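Side-chain contacts in beta-galactosidase (Marinomonas sp. ef1, PDB 6Y2K), which hydrolyses terminal beta-galactosyl residues of beta-galactosides as a cold-active, hexameric glycoside hydrolase of family GH42: residues T338-A341 and F342-A346; V612-G616 and N617-A621. All coordinates share one frame; numbering follows the deposited sequence. Where two conformers were deposited one is given.

Contact 1 (T338-A341 and F342-A346); sequences TWEA and FSHGA
Phe-342 turns the edge of its ring to the face of Trp-339, a T-shaped (edge-to-face) pair between residues three apart, about one helical turn: the centroid of the indole six-membered ring and that of the phenyl ring lie 5.6 Å apart, with planes at 85°. The touching atom is Phe-342 CD2, set over the rim of the indole, 3.8 Å from Trp-339 CE3. With CG anti to the carbonyl carbon (chi1 -67°), the phenyl ring lies back along the helix, one face over Thr-338 O, and runs beside the Thr-338 methyl, whose CG2 is 3.8 Å from Phe-342 CE2. Cut back to an alanine here, the side chain would probably leave the indole face without its edge-on partner and open a gap toward Thr-338 and toward Val-385 and Val-389 of helix 377-395. Ser-343 OG folds back to donate to Glu-340 O at 2.7 Å, in the carbonyl plane and on a lone pair. The same oxygen meets the edge of the His-344 ring, with CD2 at 3.2 Å, and takes a weak bond from His-344 N. Beyond it the helix ends in a Schellman motif: Ala-346 N reaches Ala-341 O at 3.1 Å from above the carbonyl plane, Gly-345 N bonds to Phe-342 O, and Gly-345 carries the positive phi (92°). The turn brings Ala-341 CB to 3.8 Å from Ala-346 CB. Farther out, Glu-388 holds Trp-339 NE1, His-299 and Tyr-624 hold the Glu-340 carboxylate, and Asp-300 is hydrogen-bonded to His-344 ND1. The last turn of this buried barrel helix thus has its carbonyls engaged by the Ser-343 hydroxyl and by backbone N-H groups, while the aromatic pair seals the side facing helix 377-395.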
# COMPACT_ATOMS: atom_id res chain seq x y z
N THR A 338 25.54 26.22 -16.37
CA THR A 338 26.32 27.39 -16.77
C THR A 338 25.41 28.58 -17.08
O THR A 338 25.61 29.66 -16.51
CB THR A 338 27.25 27.06 -17.96
OG1 THR A 338 28.05 25.91 -17.65
CG2 THR A 338 28.18 28.23 -18.29
N TRP A 339 24.43 28.38 -17.96
CA TRP A 339 23.44 29.44 -18.25
C TRP A 339 22.68 29.86 -17.01
O TRP A 339 22.38 31.03 -16.84
CB TRP A 339 22.46 29.04 -19.35
CG TRP A 339 22.98 29.31 -20.70
CD1 TRP A 339 23.30 28.40 -21.66
CD2 TRP A 339 23.30 30.60 -21.24
NE1 TRP A 339 23.78 29.04 -22.78
CE2 TRP A 339 23.80 30.39 -22.55
CE3 TRP A 339 23.21 31.90 -20.75
CZ2 TRP A 339 24.20 31.45 -23.37
CZ3 TRP A 339 23.62 32.96 -21.57
CH2 TRP A 339 24.09 32.72 -22.86
N GLU A 340 22.37 28.89 -16.15
CA GLU A 340 21.71 29.16 -14.87
C GLU A 340 22.52 30.21 -14.11
O GLU A 340 21.97 31.26 -13.73
CB GLU A 340 21.58 27.86 -14.06
CG GLU A 340 21.03 27.97 -12.65
CD GLU A 340 21.43 26.76 -11.82
OE1 GLU A 340 22.50 26.83 -11.19
OE2 GLU A 340 20.70 25.74 -11.84
N ALA A 341 23.81 29.95 -13.91
CA ALA A 341 24.67 30.91 -13.19
C ALA A 341 24.68 32.29 -13.86
O ALA A 341 24.55 33.32 -13.17
CB ALA A 341 26.08 30.37 -13.05
N PHE A 342 24.78 32.32 -15.19
CA PHE A 342 24.74 33.60 -15.94
C PHE A 342 23.43 34.36 -15.73
O PHE A 342 23.45 35.58 -15.58
CB PHE A 342 24.96 33.39 -17.44
CG PHE A 342 26.35 32.92 -17.82
CD1 PHE A 342 27.47 33.17 -17.01
CD2 PHE A 342 26.54 32.26 -19.02
CE1 PHE A 342 28.73 32.72 -17.40
CE2 PHE A 342 27.80 31.84 -19.42
CZ PHE A 342 28.90 32.07 -18.60
N SER A 343 22.30 33.65 -15.67
CA SER A 343 20.99 34.29 -15.41
C SER A 343 20.90 34.98 -14.04
O SER A 343 20.12 35.92 -13.88
CB SER A 343 19.83 33.29 -15.60
OG SER A 343 19.68 32.41 -14.48
N HIS A 344 21.68 34.50 -13.06
CA HIS A 344 21.77 35.13 -11.74
C HIS A 344 22.90 36.19 -11.65
O HIS A 344 23.20 36.67 -10.55
CB HIS A 344 21.96 34.05 -10.64
CG HIS A 344 20.75 33.19 -10.43
ND1 HIS A 344 19.86 33.40 -9.40
CD2 HIS A 344 20.28 32.12 -11.12
CE1 HIS A 344 18.89 32.50 -9.47
NE2 HIS A 344 19.12 31.71 -10.50
N GLY A 345 23.51 36.55 -12.78
CA GLY A 345 24.53 37.61 -12.83
C GLY A 345 25.97 37.16 -12.65
O GLY A 345 26.85 38.00 -12.46
N ALA A 346 26.23 35.86 -12.72
CA ALA A 346 27.60 35.38 -12.58
C ALA A 346 28.45 35.97 -13.70
O ALA A 346 28.06 35.89 -14.87
CB ALA A 346 27.65 33.86 -12.64

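Contact 2 (V612-G616 and N617-A621); sequences VRERG and NVIFA
Arg-615 lays the aliphatic part of its side chain by the ring of Phe-620, two residues along the diagonal of the hairpin: Arg-615 CG is 3.8 Å from Phe-620 CE1, and CB and CD touch the same ring atom. A bend at chi3 (64°) then carries the guanidinium away to the carbonyls of Met-404, Leu-406 and Phe-342. Arg-613 O meets the edge of the same ring, 3.4 Å from Phe-620 CD1, and Val-618 CG1 lies over one of its faces. On the reverse of the sheet, Ile-619 serves two neighbours. In the conformer given, its CG2 methyl packs on Val-612 CG1 and its CD1 lies beside the extended Glu-614 chain; Glu-614 OE2 forms a salt bridge with Lys-655. Backbone bonds fix the pairing. Arg-613 and Phe-620 exchange two, the one from Phe-620 N to Arg-613 O at 2.9 Å running nearly along the C=O axis, and Arg-615 and Val-618 exchange the other two. Glu-614 with Ile-619 is a non-hydrogen-bonded pair between them. Gly-616, at a phi of 56°, and Asn-617 occupy the corners of a type II' turn. This is a beta hairpin with a two-residue type II' turn in the chain's small C-terminal antiparallel sheet, strand 610-615 outermost within this chain and 618-623 next to it, pairing on with 649-655.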
# COMPACT_ATOMS: atom_id res chain seq x y z
N VAL A 612 12.52 30.49 -14.38
CA VAL A 612 12.77 31.67 -15.21
C VAL A 612 13.49 32.72 -14.36
O VAL A 612 13.28 32.82 -13.14
CB VAL A 612 11.45 32.25 -15.78
CG1 VAL A 612 11.69 33.55 -16.54
CG2 VAL A 612 10.80 31.26 -16.71
N ARG A 613 14.34 33.50 -15.00
CA ARG A 613 14.96 34.66 -14.37
C ARG A 613 15.26 35.71 -15.44
O ARG A 613 15.50 35.36 -16.59
CB ARG A 613 16.23 34.27 -13.60
CG ARG A 613 16.63 35.31 -12.58
CD ARG A 613 17.79 34.90 -11.67
NE ARG A 613 17.85 35.81 -10.54
CZ ARG A 613 18.32 37.06 -10.57
NH1 ARG A 613 18.27 37.80 -9.46
NH2 ARG A 613 18.85 37.59 -11.68
N GLU A 614 15.22 36.98 -15.04
CA GLU A 614 15.48 38.10 -15.95
C GLU A 614 16.77 38.84 -15.61
O GLU A 614 17.11 39.00 -14.45
CB GLU A 614 14.33 39.11 -15.90
CG GLU A 614 12.99 38.51 -16.27
CD GLU A 614 11.89 39.55 -16.43
OE1 GLU A 614 10.80 39.17 -16.90
OE2 GLU A 614 12.11 40.74 -16.09
N ARG A 615 17.46 39.30 -16.66
CA ARG A 615 18.52 40.30 -16.55
C ARG A 615 18.23 41.41 -17.55
O ARG A 615 18.44 41.25 -18.76
CB ARG A 615 19.89 39.68 -16.83
CG ARG A 615 20.34 38.73 -15.73
CD ARG A 615 21.78 38.26 -15.90
NE ARG A 615 22.73 39.37 -15.79
CZ ARG A 615 24.04 39.29 -16.05
NH1 ARG A 615 24.60 38.14 -16.44
NH2 ARG A 615 24.80 40.36 -15.91
N GLY A 616 17.72 42.53 -17.05
CA GLY A 616 17.25 43.63 -17.89
C GLY A 616 16.19 43.16 -18.88
O GLY A 616 15.13 42.68 -18.48
N ASN A 617 16.53 43.26 -20.16
CA ASN A 617 15.66 42.88 -21.28
C ASN A 617 15.82 41.41 -21.72
O ASN A 617 15.19 40.99 -22.69
CB ASN A 617 15.86 43.84 -22.48
CG ASN A 617 17.19 43.65 -23.22
OD1 ASN A 617 17.21 43.45 -24.43
ND2 ASN A 617 18.30 43.73 -22.50
N VAL A 618 16.65 40.63 -21.02
CA VAL A 618 16.88 39.22 -21.37
C VAL A 618 16.11 38.31 -20.39
O VAL A 618 16.14 38.55 -19.18
CB VAL A 618 18.38 38.86 -21.37
CG1 VAL A 618 18.61 37.41 -21.80
CG2 VAL A 618 19.15 39.82 -22.27
N ILE A 619 15.40 37.31 -20.95
CA ILE A 619 14.64 36.33 -20.18
C ILE A 619 15.32 34.98 -20.35
O ILE A 619 15.51 34.52 -21.48
CB ILE A 619 13.18 36.17 -20.68
CG1 ILE A 619 12.50 37.52 -20.94
CG2 ILE A 619 12.35 35.39 -19.67
CD1 ILE A 619 12.08 38.24 -19.68
N PHE A 620 15.70 34.33 -19.24
CA PHE A 620 16.34 33.01 -19.28
C PHE A 620 15.32 31.99 -18.78
O PHE A 620 14.78 32.17 -17.70
CB PHE A 620 17.59 32.96 -18.39
CG PHE A 620 18.64 34.01 -18.71
CD1 PHE A 620 18.51 35.31 -18.24
CD2 PHE A 620 19.78 33.68 -19.45
CE1 PHE A 620 19.48 36.28 -18.53
CE2 PHE A 620 20.75 34.64 -19.73
CZ PHE A 620 20.60 35.94 -19.27
N ALA A 621 15.07 30.94 -19.55
CA ALA A 621 14.15 29.88 -19.14
C ALA A 621 14.88 28.55 -19.09
O ALA A 621 15.71 28.28 -19.95
CB ALA A 621 12.97 29.79 -20.08

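How the contacts relate
The two contacts meet directly, their centres about 10 Å apart, although more than 260 residues separate them in sequence. Arginines of the hairpin 612-621 take up carbonyls at the C-terminal end of the helix in contact 1: Arg-615 NH1 lies 2.9 Å from Phe-342 O and Arg-613 NH2 lies 3.0 Å from Ser-343 O, both probable hydrogen bonds. Beside them Arg-613 NE packs 3.3 Å from His-344 ND1. Phe-620 packs against Trp-339 and Ser-343 of the helix. These contacts join the C-terminal sheet to the outside of the TIM barrel, at the helix between barrel strands 310-315 and 348-352.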